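Local structure of 3-dehydroquinate dehydratase (Enterococcus faecalis, 4PH6) at residues A59-V64 with Y100-H105; F95-Y100 with F121-A126; E156-L161 with T191-T196. The protein catalyses the cis-dehydration of 3-dehydroquinate to 3-dehydroshikimate through an imine intermediate, the third step of the chorismate pathway, and works as a homodimer. One frame throughout, in Å; residues are numbered along the deposited sequence.

Contact 1 (A59-V64 with Y100-H105)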
loop_
_atom_site.group_PDB
_atom_site.type_symbol
_atom_site.label_atom_id
_atom_site.label_comp_id
_atom_site.label_asym_id
_atom_site.label_seq_id
_atom_site.Cartn_x
_atom_site.Cartn_y
_atom_site.Cartn_z
ATOM N N ALA A 59 -28.626 23.066 -13.087
ATOM C CA ALA A 59 -29.834 22.912 -13.885
ATOM C C ALA A 59 -29.865 23.919 -15.024
ATOM O O ALA A 59 -30.609 23.743 -15.987
ATOM C CB ALA A 59 -31.065 23.068 -13.020
ATOM N N ASP A 60 -29.072 24.981 -14.912
ATOM C CA ASP A 60 -28.944 25.943 -15.999
ATOM C C ASP A 60 -27.756 25.553 -16.872
ATOM O O ASP A 60 -26.612 25.910 -16.594
ATOM C CB ASP A 60 -28.782 27.369 -15.464
ATOM C CG ASP A 60 -28.895 28.422 -16.557
ATOM O OD1 ASP A 60 -29.066 28.053 -17.739
ATOM O OD2 ASP A 60 -28.775 29.625 -16.240
ATOM N N PHE A 61 -28.050 24.821 -17.937
ATOM C CA PHE A 61 -27.024 24.152 -18.730
ATOM C C PHE A 61 -26.109 25.145 -19.448
ATOM O O PHE A 61 -24.935 24.845 -19.691
ATOM C CB PHE A 61 -27.678 23.198 -19.730
ATOM C CG PHE A 61 -28.516 22.106 -19.093
ATOM C CD1 PHE A 61 -28.370 21.773 -17.751
ATOM C CD2 PHE A 61 -29.444 21.403 -19.849
ATOM C CE1 PHE A 61 -29.134 20.771 -17.173
ATOM C CE2 PHE A 61 -30.211 20.403 -19.276
ATOM C CZ PHE A 61 -30.050 20.084 -17.933
ATOM N N SER A 62 -26.635 26.330 -19.754
ATOM C CA SER A 62 -25.861 27.377 -20.428
ATOM C C SER A 62 -24.912 28.073 -19.475
ATOM O O SER A 62 -23.795 28.446 -19.846
ATOM C CB SER A 62 -26.786 28.411 -21.068
ATOM O OG SER A 62 -27.541 27.814 -22.101
ATOM N N ASP A 63 -25.386 28.270 -18.253
ATOM C CA ASP A 63 -24.559 28.785 -17.183
ATOM C C ASP A 63 -23.384 27.840 -16.969
ATOM O O ASP A 63 -22.239 28.274 -16.821
ATOM C CB ASP A 63 -25.379 28.927 -15.902
ATOM C CG ASP A 63 -24.593 29.540 -14.777
ATOM O OD1 ASP A 63 -24.671 30.775 -14.601
ATOM O OD2 ASP A 63 -23.887 28.796 -14.074
ATOM N N VAL A 64 -23.670 26.538 -16.985
ATOM C CA VAL A 64 -22.630 25.544 -16.777
ATOM C C VAL A 64 -21.618 25.566 -17.931
ATOM O O VAL A 64 -20.417 25.508 -17.696
ATOM C CB VAL A 64 -23.213 24.117 -16.630
ATOM C CG1 VAL A 64 -22.099 23.109 -16.480
ATOM C CG2 VAL A 64 -24.139 24.036 -15.433
ATOM N N TYR A 100 -29.646 14.573 -17.046
ATOM C CA TYR A 100 -28.294 14.069 -17.040
ATOM C C TYR A 100 -27.724 14.115 -18.459
ATOM O O TYR A 100 -26.678 14.727 -18.699
ATOM C CB TYR A 100 -28.253 12.650 -16.472
ATOM C CG TYR A 100 -26.884 12.012 -16.487
ATOM C CD1 TYR A 100 -25.944 12.313 -15.510
ATOM C CD2 TYR A 100 -26.535 11.085 -17.465
ATOM C CE1 TYR A 100 -24.681 11.719 -15.517
ATOM C CE2 TYR A 100 -25.283 10.487 -17.476
ATOM C CZ TYR A 100 -24.362 10.806 -16.497
ATOM O OH TYR A 100 -23.114 10.213 -16.506
ATOM N N PHE A 101 -28.426 13.509 -19.409
ATOM C CA PHE A 101 -27.918 13.465 -20.777
ATOM C C PHE A 101 -28.022 14.806 -21.510
ATOM O O PHE A 101 -27.174 15.116 -22.350
ATOM C CB PHE A 101 -28.635 12.367 -21.565
ATOM C CG PHE A 101 -28.187 10.993 -21.187
ATOM C CD1 PHE A 101 -26.968 10.514 -21.619
ATOM C CD2 PHE A 101 -28.968 10.190 -20.374
ATOM C CE1 PHE A 101 -26.548 9.255 -21.274
ATOM C CE2 PHE A 101 -28.553 8.936 -20.029
ATOM C CZ PHE A 101 -27.341 8.461 -20.479
ATOM N N ALA A 102 -29.035 15.603 -21.191
ATOM C CA ALA A 102 -29.191 16.916 -21.828
ATOM C C ALA A 102 -28.039 17.872 -21.461
ATOM O O ALA A 102 -27.526 18.611 -22.317
ATOM C CB ALA A 102 -30.532 17.527 -21.449
ATOM N N LEU A 103 -27.635 17.839 -20.191
ATOM C CA LEU A 103 -26.517 18.652 -19.697
ATOM C C LEU A 103 -25.214 18.309 -20.407
ATOM O O LEU A 103 -24.489 19.194 -20.865
ATOM C CB LEU A 103 -26.331 18.461 -18.194
ATOM C CG LEU A 103 -25.161 19.208 -17.532
ATOM C CD1 LEU A 103 -25.015 20.648 -18.019
ATOM C CD2 LEU A 103 -25.308 19.182 -16.016
ATOM N N TYR A 104 -24.916 17.016 -20.470
ATOM C CA TYR A 104 -23.702 16.542 -21.116
ATOM C C TYR A 104 -23.675 16.885 -22.613
ATOM O O TYR A 104 -22.647 17.333 -23.127
ATOM C CB TYR A 104 -23.556 15.030 -20.915
ATOM C CG TYR A 104 -22.916 14.615 -19.600
ATOM C CD1 TYR A 104 -22.377 15.555 -18.725
ATOM C CD2 TYR A 104 -22.822 13.272 -19.253
ATOM C CE1 TYR A 104 -21.774 15.163 -17.536
ATOM C CE2 TYR A 104 -22.229 12.873 -18.077
ATOM C CZ TYR A 104 -21.700 13.815 -17.223
ATOM O OH TYR A 104 -21.108 13.396 -16.047
ATOM N N HIS A 105 -24.794 16.671 -23.308
ATOM C CA HIS A 105 -24.893 17.012 -24.725
ATOM C C HIS A 105 -24.583 18.501 -24.933
ATOM O O HIS A 105 -23.864 18.862 -25.868
ATOM C CB HIS A 105 -26.282 16.668 -25.291
ATOM C CG HIS A 105 -26.395 15.282 -25.851
ATOM N ND1 HIS A 105 -25.625 14.831 -26.908
ATOM C CD2 HIS A 105 -27.216 14.251 -25.527
ATOM C CE1 HIS A 105 -25.946 13.582 -27.186
ATOM N NE2 HIS A 105 -26.913 13.207 -26.371
#
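Two consecutive outer helices of the (beta/alpha)8 barrel, 61-73 and 97-110, meet where F61 is laid across A102 and L103 and V64 backs the same leucine. F61 stands in the first turn of its helix, just after the N-cap residue D60, and its CA lies 5.6 Å from the CA of L103. With CG on the backbone-N side and anti to the carbonyl carbon (chi1 -60°), the phenyl ring reaches out from helix 61-73 and sets one face on the backbone of the other helix. L103 CA sits 3.9 Å above the ring plane, over its centre, with L103 N against the same face, and L103 CB makes a CH-pi contact 4.0 Å from the F61 centroid, 19° off the normal. Farther along the ring, F61 CE2 meets the A102 methyl CB at 3.6 Å, approached obliquely. At the other end, L103 CD1 comes within 3.5 Å of F61 CD1. In L103, chi1 178° sends CG out from the backbone N, and from there CD1 faces helix 61-73, where V64 CG1 meets it at 4.1 Å. The leucine is therefore held between ring and valine, the valine crossing it at about a right angle. The side-chain contacts across the helices are apolar. F95 and N99 also touch the F61 ring, V58 adds to the packing on L103, and L107, one turn on, packs on V64. Ring, leucine and valine together form the kind of apolar seam by which adjacent helices in the outer layer of a TIM barrel are packed side by side.

Contact 2 (F95-Y100 with F121-A126)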
loop_
_atom_site.group_PDB
_atom_site.type_symbol
_atom_site.label_atom_id
_atom_site.label_comp_id
_atom_site.label_asym_id
_atom_site.label_seq_id
_atom_site.Cartn_x
_atom_site.Cartn_y
_atom_site.Cartn_z
ATOM N N PHE A 95 -31.441 13.968 -9.956
ATOM C CA PHE A 95 -31.355 14.508 -11.304
ATOM C C PHE A 95 -31.966 13.461 -12.213
ATOM O O PHE A 95 -31.595 12.286 -12.140
ATOM C CB PHE A 95 -29.893 14.793 -11.682
ATOM C CG PHE A 95 -29.683 16.020 -12.550
ATOM C CD1 PHE A 95 -30.232 17.246 -12.202
ATOM C CD2 PHE A 95 -28.873 15.957 -13.679
ATOM C CE1 PHE A 95 -30.009 18.376 -12.982
ATOM C CE2 PHE A 95 -28.643 17.079 -14.456
ATOM C CZ PHE A 95 -29.211 18.292 -14.105
ATOM N N SER A 96 -32.923 13.873 -13.038
ATOM C CA SER A 96 -33.520 12.980 -14.020
ATOM C C SER A 96 -32.468 12.494 -15.009
ATOM O O SER A 96 -31.509 13.213 -15.299
ATOM C CB SER A 96 -34.643 13.688 -14.770
ATOM O OG SER A 96 -34.128 14.741 -15.574
ATOM N N GLU A 97 -32.646 11.281 -15.524
ATOM C CA GLU A 97 -31.828 10.795 -16.632
ATOM C C GLU A 97 -31.815 11.799 -17.800
ATOM O O GLU A 97 -30.761 12.069 -18.375
ATOM C CB GLU A 97 -32.328 9.427 -17.112
ATOM C CG GLU A 97 -31.793 9.006 -18.480
ATOM C CD GLU A 97 -32.398 7.704 -18.984
ATOM O OE1 GLU A 97 -32.899 7.680 -20.132
ATOM O OE2 GLU A 97 -32.365 6.704 -18.235
ATOM N N GLU A 98 -32.981 12.354 -18.134
ATOM C CA GLU A 98 -33.102 13.299 -19.251
ATOM C C GLU A 98 -32.227 14.533 -19.042
ATOM O O GLU A 98 -31.540 14.971 -19.963
ATOM C CB GLU A 98 -34.566 13.719 -19.447
ATOM C CG GLU A 98 -34.812 14.782 -20.521
ATOM C CD GLU A 98 -36.223 15.359 -20.444
ATOM O OE1 GLU A 98 -36.859 15.186 -19.380
ATOM O OE2 GLU A 98 -36.699 15.974 -21.428
ATOM N N ASN A 99 -32.249 15.082 -17.828
ATOM C CA ASN A 99 -31.388 16.209 -17.478
ATOM C C ASN A 99 -29.913 15.807 -17.450
ATOM O O ASN A 99 -29.035 16.597 -17.792
ATOM C CB ASN A 99 -31.792 16.805 -16.130
ATOM C CG ASN A 99 -32.978 17.754 -16.246
ATOM O OD1 ASN A 99 -33.189 18.364 -17.288
ATOM N ND2 ASN A 99 -33.752 17.880 -15.173
ATOM N N TYR A 100 -29.646 14.573 -17.046
ATOM C CA TYR A 100 -28.294 14.069 -17.040
ATOM C C TYR A 100 -27.724 14.115 -18.459
ATOM O O TYR A 100 -26.678 14.727 -18.699
ATOM C CB TYR A 100 -28.253 12.650 -16.472
ATOM C CG TYR A 100 -26.884 12.012 -16.487
ATOM C CD1 TYR A 100 -25.944 12.313 -15.510
ATOM C CD2 TYR A 100 -26.535 11.085 -17.465
ATOM C CE1 TYR A 100 -24.681 11.719 -15.517
ATOM C CE2 TYR A 100 -25.283 10.487 -17.476
ATOM C CZ TYR A 100 -24.362 10.806 -16.497
ATOM O OH TYR A 100 -23.114 10.213 -16.506
ATOM N N PHE A 121 -23.508 2.442 -16.019
ATOM C CA PHE A 121 -24.872 1.966 -15.816
ATOM C C PHE A 121 -26.001 2.902 -16.272
ATOM O O PHE A 121 -27.106 2.549 -16.211
ATOM C CB PHE A 121 -25.137 1.491 -14.374
ATOM C CG PHE A 121 -24.410 0.239 -14.009
ATOM C CD1 PHE A 121 -23.702 0.163 -12.872
ATOM C CD2 PHE A 121 -24.405 -0.826 -14.827
ATOM C CE1 PHE A 121 -23.008 -0.958 -12.537
ATOM C CE2 PHE A 121 -23.697 -1.954 -14.503
ATOM C CZ PHE A 121 -23.000 -2.026 -13.353
ATOM N N ALA A 122 -25.672 4.088 -16.724
ATOM C CA ALA A 122 -26.643 4.997 -17.260
ATOM C C ALA A 122 -27.128 4.424 -18.543
ATOM O O ALA A 122 -26.506 3.616 -19.097
ATOM C CB ALA A 122 -26.051 6.366 -17.492
ATOM N N ASN A 123 -28.270 4.906 -18.991
ATOM C CA ASN A 123 -28.896 4.439 -20.229
ATOM C C ASN A 123 -27.915 4.432 -21.357
ATOM O O ASN A 123 -27.481 5.392 -21.860
ATOM C CB ASN A 123 -30.000 5.411 -20.650
ATOM C CG ASN A 123 -30.812 4.934 -21.867
ATOM O OD1 ASN A 123 -30.380 4.834 -22.980
ATOM N ND2 ASN A 123 -32.017 4.646 -21.589
ATOM N N PRO A 124 -27.572 3.231 -21.738
ATOM C CA PRO A 124 -26.531 2.959 -22.716
ATOM C C PRO A 124 -26.826 3.475 -24.108
ATOM O O PRO A 124 -25.919 3.899 -24.757
ATOM C CB PRO A 124 -26.430 1.447 -22.708
ATOM C CG PRO A 124 -27.127 1.033 -21.485
ATOM C CD PRO A 124 -28.193 2.014 -21.235
ATOM N N LEU A 125 -28.056 3.379 -24.573
ATOM C CA LEU A 125 -28.395 3.867 -25.881
ATOM C C LEU A 125 -28.200 5.355 -25.903
ATOM O O LEU A 125 -27.601 5.857 -26.781
ATOM C CB LEU A 125 -29.825 3.491 -26.218
ATOM C CG LEU A 125 -30.521 4.073 -27.450
ATOM C CD1 LEU A 125 -30.550 5.579 -27.538
ATOM C CD2 LEU A 125 -29.902 3.519 -28.703
ATOM N N ALA A 126 -28.660 6.042 -24.887
ATOM C CA ALA A 126 -28.406 7.466 -24.760
ATOM C C ALA A 126 -26.927 7.736 -24.567
ATOM O O ALA A 126 -26.434 8.627 -25.110
ATOM C CB ALA A 126 -29.185 8.089 -23.629
HETATM O O HOH W 1 -29.640 6.636 -17.327
#
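A122 opens the contact from the loop that follows strand 115-119, its methyl CB lying 4.2 Å from Y100 CE2 in an oblique approach to the tyrosine ring. Y100 gets there with CG anti to its backbone N (chi1 177°), pointing the ring from helix 97-110 toward this loop. At N123 the contact becomes polar and partly water-mediated. One water accepts from the backbone N of N123 at 2.8 Å and donates to E97 OE2 at 2.9 Å, bridging the main chain ahead of one helix to a side chain in the first turn of the other. The extended E97 chain also brings its carboxylate against the asparagine side chain: OE2 is 3.6 Å from N123 CB, and OE1 is 3.5 Å from N123 ND2, with carboxylate and amide planes turned 66° apart. The other end of that amide is fixed by N-capping, since N123 OD1 accepts from A126 N at 2.8 Å in a nearly straight bond (172°), the donor somewhat tilted from the carbonyl plane. S96 caps helix 97-110 likewise, its OG accepting from N99 N at 3.0 Å. The contact thus joins the capped starts of two successive helices, 97-110 and 124-136. F101 of the first helix packs on A122, N123 and A126, while Y100 turns inward to F84 and T86 after strand 80-83, its OH taking part in a weak hydrogen bond with E119 N at the end of strand 115-119.

Contact 3 (E156-L161 with T191-T196); sequences EIVARL and TNEMYT
One face of the E193 carboxylate is covered by the V158 methyl, CG2 lying 3.8 Å from OE1, and the two side chains cross at about a right angle. That same OE1 is hydrogen-bonded to Q154 NE2, at the start of helix 154-166, so the acid's polar end is tied to the helix it packs on. The guanidinium of R160 has the F121 ring atom CZ over one face, at NE, and E156 OE1 in plane at its edge: NE donates to the anti lone pair of that oxygen at 2.6 Å, 11° out of the guanidinium plane, in a salt bridge. R160 NH1 is hydrogen-bonded to N145 OD1, a second hold that restrains rotation of the group. Helices 154-166 and 181-197 are consecutive in the barrel's outer layer; their segments 156-161 and 191-196 run in the same general sense, axes 9.3 Å apart and crossing at -38°. Between them lies M194, where the bend at chi2 (67°) turns SD onto L161 CB, at 3.8 Å, and the V158 carbonyl O, at 4.0 Å, while M194 CE comes to 3.9 Å from L161 O. L161 adds CD1, 4.0 Å from M194 CG. Toward the barrel, L161 rests on C172 and I174 of strand 171-176, and M194 on I203 of strand 203-207. N192 ND2, on the same helix as M194, is hydrogen-bonded to T182 OG1 of the second subunit.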
loop_
_atom_site.group_PDB
_atom_site.type_symbol
_atom_site.label_atom_id
_atom_site.label_comp_id
_atom_site.label_asym_id
_atom_site.label_seq_id
_atom_site.Cartn_x
_atom_site.Cartn_y
_atom_site.Cartn_z
ATOM N N GLU A 156 -16.641 -9.582 -10.648
ATOM C CA GLU A 156 -17.629 -8.587 -11.035
ATOM C C GLU A 156 -16.972 -7.232 -11.294
ATOM O O GLU A 156 -17.356 -6.532 -12.222
ATOM C CB GLU A 156 -18.725 -8.483 -9.968
ATOM C CG GLU A 156 -19.741 -7.380 -10.194
ATOM C CD GLU A 156 -20.486 -7.506 -11.512
ATOM O OE1 GLU A 156 -20.954 -6.460 -12.015
ATOM O OE2 GLU A 156 -20.602 -8.642 -12.038
ATOM N N ILE A 157 -15.975 -6.876 -10.493
ATOM C CA ILE A 157 -15.189 -5.662 -10.726
ATOM C C ILE A 157 -14.484 -5.754 -12.082
ATOM O O ILE A 157 -14.495 -4.803 -12.872
ATOM C CB ILE A 157 -14.158 -5.435 -9.600
ATOM C CG1 ILE A 157 -14.872 -5.376 -8.240
ATOM C CG2 ILE A 157 -13.349 -4.151 -9.856
ATOM C CD1 ILE A 157 -13.971 -5.250 -7.021
ATOM N N VAL A 158 -13.886 -6.912 -12.353
ATOM C CA VAL A 158 -13.212 -7.156 -13.623
ATOM C C VAL A 158 -14.216 -7.119 -14.783
ATOM O O VAL A 158 -13.928 -6.567 -15.843
ATOM C CB VAL A 158 -12.467 -8.529 -13.613
ATOM C CG1 VAL A 158 -12.016 -8.926 -15.003
ATOM C CG2 VAL A 158 -11.275 -8.486 -12.650
ATOM N N ALA A 159 -15.389 -7.708 -14.581
ATOM C CA ALA A 159 -16.398 -7.743 -15.619
ATOM C C ALA A 159 -16.886 -6.339 -15.923
ATOM O O ALA A 159 -17.111 -5.999 -17.085
ATOM C CB ALA A 159 -17.573 -8.649 -15.215
ATOM N N ARG A 160 -17.042 -5.522 -14.884
ATOM C CA ARG A 160 -17.498 -4.156 -15.091
ATOM C C ARG A 160 -16.444 -3.343 -15.824
ATOM O O ARG A 160 -16.769 -2.582 -16.732
ATOM C CB ARG A 160 -17.874 -3.496 -13.769
ATOM C CG ARG A 160 -19.130 -4.095 -13.156
ATOM C CD ARG A 160 -19.580 -3.327 -11.939
ATOM N NE ARG A 160 -20.632 -4.036 -11.211
ATOM C CZ ARG A 160 -21.193 -3.595 -10.084
ATOM N NH1 ARG A 160 -20.813 -2.443 -9.550
ATOM N NH2 ARG A 160 -22.123 -4.321 -9.483
ATOM N N LEU A 161 -15.179 -3.517 -15.455
ATOM C CA LEU A 161 -14.112 -2.796 -16.134
ATOM C C LEU A 161 -14.054 -3.252 -17.592
ATOM O O LEU A 161 -13.818 -2.451 -18.494
ATOM C CB LEU A 161 -12.762 -3.011 -15.429
ATOM C CG LEU A 161 -12.622 -2.293 -14.083
ATOM C CD1 LEU A 161 -11.392 -2.767 -13.321
ATOM C CD2 LEU A 161 -12.601 -0.762 -14.256
ATOM N N THR A 191 -7.934 -5.075 -9.975
ATOM C CA THR A 191 -7.131 -4.107 -10.721
ATOM C C THR A 191 -5.970 -4.804 -11.436
ATOM O O THR A 191 -5.754 -4.575 -12.624
ATOM C CB THR A 191 -6.562 -2.993 -9.799
ATOM O OG1 THR A 191 -7.636 -2.303 -9.152
ATOM C CG2 THR A 191 -5.710 -1.987 -10.601
ATOM N N ASN A 192 -5.233 -5.649 -10.715
ATOM C CA ASN A 192 -4.082 -6.340 -11.308
ATOM C C ASN A 192 -4.480 -7.301 -12.442
ATOM O O ASN A 192 -3.894 -7.261 -13.512
ATOM C CB ASN A 192 -3.285 -7.108 -10.239
ATOM C CG ASN A 192 -1.990 -7.717 -10.800
ATOM O OD1 ASN A 192 -1.082 -6.996 -11.232
ATOM N ND2 ASN A 192 -1.902 -9.043 -10.787
ATOM N N GLU A 193 -5.475 -8.153 -12.200
ATOM C CA GLU A 193 -5.978 -9.067 -13.229
ATOM C C GLU A 193 -6.458 -8.336 -14.493
ATOM O O GLU A 193 -6.060 -8.683 -15.603
ATOM C CB GLU A 193 -7.115 -9.921 -12.677
ATOM C CG GLU A 193 -7.818 -10.773 -13.743
ATOM C CD GLU A 193 -8.952 -11.597 -13.169
ATOM O OE1 GLU A 193 -9.149 -11.564 -11.936
ATOM O OE2 GLU A 193 -9.644 -12.290 -13.949
ATOM N N MET A 194 -7.311 -7.327 -14.321
ATOM C CA MET A 194 -7.795 -6.536 -15.457
ATOM C C MET A 194 -6.644 -5.971 -16.276
ATOM O O MET A 194 -6.598 -6.117 -17.504
ATOM C CB MET A 194 -8.695 -5.382 -14.988
ATOM C CG MET A 194 -9.196 -4.485 -16.123
ATOM S SD MET A 194 -10.348 -5.347 -17.227
ATOM C CE MET A 194 -10.404 -4.229 -18.622
ATOM N N TYR A 195 -5.713 -5.329 -15.590
ATOM C CA TYR A 195 -4.596 -4.657 -16.234
ATOM C C TYR A 195 -3.683 -5.626 -16.971
ATOM O O TYR A 195 -3.215 -5.335 -18.069
ATOM C CB TYR A 195 -3.790 -3.878 -15.193
ATOM C CG TYR A 195 -2.560 -3.192 -15.739
ATOM C CD1 TYR A 195 -2.634 -1.920 -16.303
ATOM C CD2 TYR A 195 -1.322 -3.813 -15.687
ATOM C CE1 TYR A 195 -1.510 -1.293 -16.790
ATOM C CE2 TYR A 195 -0.189 -3.194 -16.184
ATOM C CZ TYR A 195 -0.288 -1.937 -16.729
ATOM O OH TYR A 195 0.848 -1.330 -17.210
ATOM N N THR A 196 -3.417 -6.783 -16.374
ATOM C CA THR A 196 -2.454 -7.683 -16.984
ATOM C C THR A 196 -3.085 -8.475 -18.143
ATOM O O THR A 196 -2.415 -8.778 -19.125
ATOM C CB THR A 196 -1.838 -8.660 -15.941
ATOM O OG1 THR A 196 -2.864 -9.457 -15.343
ATOM C CG2 THR A 196 -1.122 -7.887 -14.841
#

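Contacts 1 and 2 share helix 97-110, with Y100 in both, and their centres lie 12 Å apart; F101 joins them, its CZ packing 3.4 Å from N123 O. Contact 3 lies across the barrel from contact 1, centres about 32 Å apart, and about 25 Å from contact 2, which it touches where F121 CZ comes 3.8 Å from R160 NE. Each comes near a predicted substrate-binding or catalytic residue: side chain to side chain, V64 is about 4 Å from W50 and Y100 about 6 Å from R85, both predicted to bind 3-dehydroquinate, and L161 about 6 Å from K173, the predicted Schiff-base lysine. Only the segments of contact 3 reach the second subunit, through N192.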